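Local coordinates for protein ferredoxin (Rhodopseudomonas palustris, PDB 4LTU) that carries a [2Fe-2S] cluster and probably shuttles electrons between redox partners, as adrenodoxin- and putidaredoxin-type ferredoxins do, at residues H31-I36 with L100-R105; D70-T75 with S83-Q88. All coordinates share one frame; numbering follows the deposited sequence.

From the N terminus, the chain lays down strands 3-7 and 13-17, then helix 24-29, and reaches the first half of contact 1 in the loop at 31-36. Past strand 50-53 it enters helix 66-72, whose Leu71 and Leu72 pack on strand 83-85; segment 83-88 begins 8 residues after 70-75 ends, closing the short loop of contact 2, and goes on to the cluster ligand Cys87. Segment 100-105, which begins on strand 99-101, then closes contact 1, so contact 2 is nested inside that longer loop. Both contacts reach the same mixed sheet. Their centres lie about 14 Å apart, and they meet where Ile36 CD1 packs 4.2 Å from Ser86 OG.

Contact 1 of 2, residues H31-I36 with L100-R105; sequences HGIDSI and LRIPER. Unlike the reference sequence in segment 100-105: Ile102 (reference Leu).
Ile102 overlaps the 31-36 loop with both branches of its side chain, reaching it just after strand 99-101 ends. Its CD1 methyl comes 3.4 Å from Ser35 OG, while its CG2 methyl lies 4.1 Å from Ile36 CG1. The two side chains, Ile36 and Ile102, cross at about a right angle, so they touch through single branches rather than lying alongside each other. A looser approach, 4.4 Å between Ile33 CG2 and Ile102 CD1, adds a third residue of the loop. The torsions of Ile102 account for this spread: CG1 sits between the backbone N and the carbonyl carbon, chi1 38° and an extended chi2 of -167° carry CD1 out to Ser35, and CG2 stands beside the backbone N, on the Ile36 side. A type I turn from Ile33 to Ile36 brings the three loop residues round to the same isoleucine. Ile102 stands where the reference sequence has leucine. Its other neighbours include Val51 of strand 50-53, and Ile36 also packs on Met25 and Ala28 of helix 24-29; the contact thus joins the exit of a central strand of the ferredoxin sheet to the loop after that helix. Ile36 lies about 6 Å from the cluster between nearest side-chain and cluster atoms. With no hydrogen bond or salt bridge between them, the two segments are joined by van der Waals contact alone over a small shared surface, and the Ser35 hydroxyl lies against a methyl.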
loop_
_atom_site.group_PDB
_atom_site.type_symbol
_atom_site.label_atom_id
_atom_site.label_comp_id
_atom_site.label_asym_id
_atom_site.label_seq_id
_atom_site.Cartn_x
_atom_site.Cartn_y
_atom_site.Cartn_z
ATOM N N HIS A 31 6.348 1.906 11.686
ATOM C CA HIS A 31 5.403 1.979 12.775
ATOM C C HIS A 31 4.744 0.623 12.934
ATOM O O HIS A 31 3.530 0.553 12.975
ATOM C CB HIS A 31 4.313 3.047 12.511
ATOM C CG HIS A 31 4.835 4.407 12.200
ATOM N ND1 HIS A 31 5.269 4.764 10.939
ATOM C CD2 HIS A 31 4.987 5.508 12.978
ATOM C CE1 HIS A 31 5.655 6.033 10.952
ATOM N NE2 HIS A 31 5.497 6.505 12.176
ATOM N N GLY A 32 5.538 -0.449 12.963
ATOM C CA GLY A 32 5.085 -1.769 13.405
ATOM C C GLY A 32 4.254 -2.739 12.571
ATOM O O GLY A 32 3.841 -3.787 13.098
ATOM N N ILE A 33 4.012 -2.418 11.300
ATOM C CA ILE A 33 3.205 -3.276 10.395
ATOM C C ILE A 33 4.051 -4.286 9.595
ATOM O O ILE A 33 4.379 -4.073 8.413
ATOM C CB ILE A 33 2.220 -2.426 9.516
ATOM C CG1 ILE A 33 0.986 -2.054 10.353
ATOM C CG2 ILE A 33 1.734 -3.185 8.284
ATOM C CD1 ILE A 33 0.333 -0.760 9.992
ATOM N N ASP A 34 4.350 -5.404 10.260
ATOM C CA ASP A 34 5.227 -6.474 9.769
ATOM C C ASP A 34 4.768 -7.231 8.521
ATOM O O ASP A 34 5.599 -7.692 7.722
ATOM C CB ASP A 34 5.508 -7.481 10.913
ATOM C CG ASP A 34 6.521 -6.947 11.938
ATOM O OD1 ASP A 34 7.381 -6.122 11.565
ATOM O OD2 ASP A 34 6.465 -7.361 13.120
ATOM N N SER A 35 3.457 -7.363 8.340
ATOM C CA SER A 35 2.918 -8.154 7.229
ATOM C C SER A 35 3.392 -7.752 5.821
ATOM O O SER A 35 3.386 -8.591 4.894
ATOM C CB SER A 35 1.397 -8.119 7.267
ATOM O OG SER A 35 0.951 -6.782 7.348
ATOM N N ILE A 36 3.739 -6.474 5.649
ATOM C CA ILE A 36 4.198 -5.945 4.368
ATOM C C ILE A 36 5.645 -6.355 4.170
ATOM O O ILE A 36 6.552 -5.780 4.770
ATOM C CB ILE A 36 4.064 -4.411 4.307
ATOM C CG1 ILE A 36 2.593 -4.028 4.073
ATOM C CG2 ILE A 36 5.051 -3.801 3.245
ATOM C CD1 ILE A 36 2.316 -2.505 4.067
ATOM N N LEU A 100 -5.929 1.779 3.709
ATOM C CA LEU A 100 -5.394 0.671 2.927
ATOM C C LEU A 100 -5.656 -0.648 3.630
ATOM O O LEU A 100 -5.504 -0.750 4.836
ATOM C CB LEU A 100 -3.895 0.838 2.660
ATOM C CG LEU A 100 -3.337 2.153 2.125
ATOM C CD1 LEU A 100 -1.791 2.087 2.247
ATOM C CD2 LEU A 100 -3.805 2.418 0.694
ATOM N N ARG A 101 -6.082 -1.640 2.867
ATOM C CA ARG A 101 -6.262 -2.972 3.402
ATOM C C ARG A 101 -5.177 -3.846 2.814
ATOM O O ARG A 101 -4.810 -3.709 1.634
ATOM C CB ARG A 101 -7.672 -3.492 3.107
ATOM C CG ARG A 101 -8.750 -2.513 3.675
ATOM C CD ARG A 101 -10.157 -3.091 3.733
ATOM N NE ARG A 101 -10.938 -2.650 2.589
ATOM C CZ ARG A 101 -12.055 -1.941 2.673
ATOM N NH1 ARG A 101 -12.559 -1.619 3.868
ATOM N NH2 ARG A 101 -12.680 -1.584 1.556
ATOM N N ILE A 102 -4.673 -4.740 3.653
ATOM C CA ILE A 102 -3.549 -5.580 3.344
ATOM C C ILE A 102 -4.027 -7.005 3.047
ATOM O O ILE A 102 -4.953 -7.504 3.696
ATOM C CB ILE A 102 -2.458 -5.536 4.451
ATOM C CG1 ILE A 102 -3.050 -5.460 5.840
ATOM C CG2 ILE A 102 -1.533 -4.297 4.284
ATOM C CD1 ILE A 102 -1.992 -5.095 6.924
ATOM N N PRO A 103 -3.407 -7.650 2.035
ATOM C CA PRO A 103 -3.846 -8.925 1.553
ATOM C C PRO A 103 -3.484 -10.053 2.495
ATOM O O PRO A 103 -2.604 -9.913 3.337
ATOM C CB PRO A 103 -3.072 -9.068 0.244
ATOM C CG PRO A 103 -1.831 -8.387 0.495
ATOM C CD PRO A 103 -2.262 -7.165 1.252
ATOM N N GLU A 104 -4.188 -11.166 2.335
ATOM C CA GLU A 104 -3.951 -12.394 3.096
ATOM C C GLU A 104 -2.463 -12.809 3.100
ATOM O O GLU A 104 -1.954 -13.336 4.090
ATOM C CB GLU A 104 -4.832 -13.489 2.514
ATOM C CG GLU A 104 -4.900 -14.769 3.311
ATOM C CD GLU A 104 -5.615 -15.874 2.541
ATOM O OE1 GLU A 104 -6.701 -16.306 3.011
ATOM O OE2 GLU A 104 -5.095 -16.290 1.464
ATOM N N ARG A 105 -1.778 -12.574 1.991
ATOM C CA ARG A 105 -0.323 -12.777 1.938
ATOM C C ARG A 105 0.380 -11.918 0.886
ATOM O O ARG A 105 -0.225 -11.447 -0.052
ATOM C CB ARG A 105 0.021 -14.254 1.704
ATOM C CG ARG A 105 -0.586 -14.806 0.469
ATOM C CD ARG A 105 0.220 -15.968 -0.001
ATOM N NE ARG A 105 -0.330 -17.245 0.420
ATOM C CZ ARG A 105 -0.290 -18.335 -0.345
ATOM N NH1 ARG A 105 0.257 -18.271 -1.565
ATOM N NH2 ARG A 105 -0.808 -19.483 0.094
#

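Contact 2 of 2, residues D70-T75 with S83-Q88; sequences DLLDGT and SRLSCQ. With FES (Fe2/s2 (inorganic) cluster), chain C.
Leu72 and Leu85 form the heart of the apolar contact, sliding past each other in opposite directions. Leu72 CD2 rests 3.8 Å from Leu85 CG and nearly as close to its CD2, while the other branch, CD1, meets the backbone of strand 83-85 at 3.7 Å from Ser83 O. Leu71 comes across Leu85 at about a right angle: its CB and its CD1 both touch Leu85 CD1, the latter methyl at 3.8 Å. In Leu85, chi1 of -71° with chi2 extended at 175° puts the branched end where CD1 meets Leu71 and CD2 meets Leu72. An alanine in place of Leu72 would take away both methyls and is likely to open a gap against Leu85 and the Ser83 carbonyl, leaving helix 66-72 less firmly held against the strand. Through these leucines helix 66-72 packs on an outermost strand of the mixed sheet in the 2Fe-2S ferredoxin fold, just before the chain delivers its last cluster ligand. That ligand is Cys87, whose SG binds iron FE2 at 2.1 Å; Cys49, which also touches Leu85, is a further ligand of the cluster. Polar bonds lie within or beside the segments. Gln88 NE2 donates to Cys87 SG over 3.1 Å, almost straight at 168° and with the sulfur in its amide plane, which may ease the negative charge on the thiolate. Glu68 OE2 of helix 66-72 grips both Arg84 NE, in a salt bridge, and the Leu85 N-H, tying the helix to the strand.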
loop_
_atom_site.group_PDB
_atom_site.type_symbol
_atom_site.label_atom_id
_atom_site.label_comp_id
_atom_site.label_asym_id
_atom_site.label_seq_id
_atom_site.Cartn_x
_atom_site.Cartn_y
_atom_site.Cartn_z
ATOM N N ASP A 70 2.317 -4.134 -14.553
ATOM C CA ASP A 70 2.812 -5.490 -14.810
ATOM C C ASP A 70 3.323 -6.179 -13.548
ATOM O O ASP A 70 3.133 -7.385 -13.381
ATOM C CB ASP A 70 3.857 -5.529 -15.900
ATOM C CG ASP A 70 4.252 -6.949 -16.254
ATOM O OD1 ASP A 70 3.401 -7.690 -16.828
ATOM O OD2 ASP A 70 5.407 -7.322 -15.935
ATOM N N LEU A 71 3.967 -5.429 -12.659
ATOM C CA LEU A 71 4.282 -5.989 -11.338
ATOM C C LEU A 71 3.036 -6.560 -10.651
ATOM O O LEU A 71 3.066 -7.642 -10.075
ATOM C CB LEU A 71 4.969 -4.950 -10.441
ATOM C CG LEU A 71 6.451 -4.742 -10.789
ATOM C CD1 LEU A 71 7.020 -3.589 -9.987
ATOM C CD2 LEU A 71 7.280 -6.067 -10.617
ATOM N N LEU A 72 1.931 -5.844 -10.741
ATOM C CA LEU A 72 0.741 -6.254 -10.005
ATOM C C LEU A 72 0.120 -7.588 -10.419
ATOM O O LEU A 72 -0.563 -8.218 -9.599
ATOM C CB LEU A 72 -0.310 -5.146 -9.991
ATOM C CG LEU A 72 0.046 -4.005 -9.040
ATOM C CD1 LEU A 72 -0.918 -2.844 -9.247
ATOM C CD2 LEU A 72 0.089 -4.500 -7.561
ATOM N N ASP A 73 0.351 -8.061 -11.642
ATOM C CA ASP A 73 -0.222 -9.366 -11.926
ATOM C C ASP A 73 0.627 -10.583 -11.556
ATOM O O ASP A 73 0.252 -11.718 -11.855
ATOM C CB ASP A 73 -0.916 -9.467 -13.308
ATOM C CG ASP A 73 -0.057 -9.016 -14.428
ATOM O OD1 ASP A 73 1.113 -9.424 -14.440
ATOM O OD2 ASP A 73 -0.548 -8.247 -15.287
ATOM N N GLY A 74 1.724 -10.317 -10.834
ATOM C CA GLY A 74 2.554 -11.343 -10.231
ATOM C C GLY A 74 2.438 -11.399 -8.712
ATOM O O GLY A 74 3.294 -11.993 -8.038
ATOM N N THR A 75 1.384 -10.783 -8.169
ATOM C CA THR A 75 1.170 -10.751 -6.721
ATOM C C THR A 75 0.918 -12.160 -6.158
ATOM O O THR A 75 0.555 -13.053 -6.908
ATOM C CB THR A 75 0.014 -9.799 -6.343
ATOM O OG1 THR A 75 -1.114 -10.054 -7.189
ATOM C CG2 THR A 75 0.443 -8.345 -6.504
ATOM N N SER A 83 -6.110 -2.801 -6.285
ATOM C CA SER A 83 -4.732 -3.184 -5.956
ATOM C C SER A 83 -3.695 -2.085 -6.271
ATOM O O SER A 83 -3.773 -1.413 -7.292
ATOM C CB SER A 83 -4.387 -4.500 -6.669
ATOM O OG SER A 83 -4.988 -5.614 -6.015
ATOM N N ARG A 84 -2.755 -1.877 -5.357
ATOM C CA ARG A 84 -1.632 -0.958 -5.562
ATOM C C ARG A 84 -0.374 -1.547 -4.899
ATOM O O ARG A 84 -0.467 -2.401 -4.018
ATOM C CB ARG A 84 -1.897 0.433 -4.951
ATOM C CG ARG A 84 -2.879 1.390 -5.671
ATOM C CD ARG A 84 -2.443 1.786 -7.063
ATOM N NE ARG A 84 -1.066 2.236 -7.005
ATOM C CZ ARG A 84 -0.658 3.497 -7.110
ATOM N NH1 ARG A 84 -1.515 4.493 -7.338
ATOM N NH2 ARG A 84 0.636 3.749 -7.001
ATOM N N LEU A 85 0.789 -1.080 -5.342
ATOM C CA LEU A 85 2.061 -1.323 -4.665
ATOM C C LEU A 85 2.268 -0.156 -3.737
ATOM O O LEU A 85 2.419 0.971 -4.188
ATOM C CB LEU A 85 3.219 -1.386 -5.666
ATOM C CG LEU A 85 3.251 -2.634 -6.548
ATOM C CD1 LEU A 85 4.350 -2.498 -7.547
ATOM C CD2 LEU A 85 3.465 -3.854 -5.650
ATOM N N SER A 86 2.242 -0.454 -2.445
ATOM C CA SER A 86 2.295 0.534 -1.393
ATOM C C SER A 86 3.572 1.361 -1.344
ATOM O O SER A 86 3.557 2.458 -0.799
ATOM C CB SER A 86 2.063 -0.126 -0.034
ATOM O OG SER A 86 3.151 -0.961 0.289
ATOM N N CYS A 87 4.670 0.860 -1.895
ATOM C CA CYS A 87 5.898 1.672 -1.966
ATOM C C CYS A 87 5.778 2.735 -3.085
ATOM O O CYS A 87 6.521 3.715 -3.100
ATOM C CB CYS A 87 7.141 0.788 -2.159
ATOM S SG CYS A 87 7.211 -0.125 -3.743
ATOM N N GLN A 88 4.830 2.533 -4.004
ATOM C CA GLN A 88 4.556 3.512 -5.059
ATOM C C GLN A 88 3.422 4.519 -4.705
ATOM O O GLN A 88 3.011 5.315 -5.546
ATOM C CB GLN A 88 4.241 2.801 -6.389
ATOM C CG GLN A 88 5.265 1.770 -6.816
ATOM C CD GLN A 88 6.638 2.338 -6.950
ATOM O OE1 GLN A 88 6.889 3.141 -7.847
ATOM N NE2 GLN A 88 7.544 1.956 -6.042
HETATM FE FE1 FES C . 9.234 -4.157 -3.981
HETATM FE FE2 FES C . 7.116 -2.212 -3.347
HETATM S S1 FES C . 7.755 -3.175 -5.219
HETATM S S2 FES C . 8.540 -3.253 -2.090
#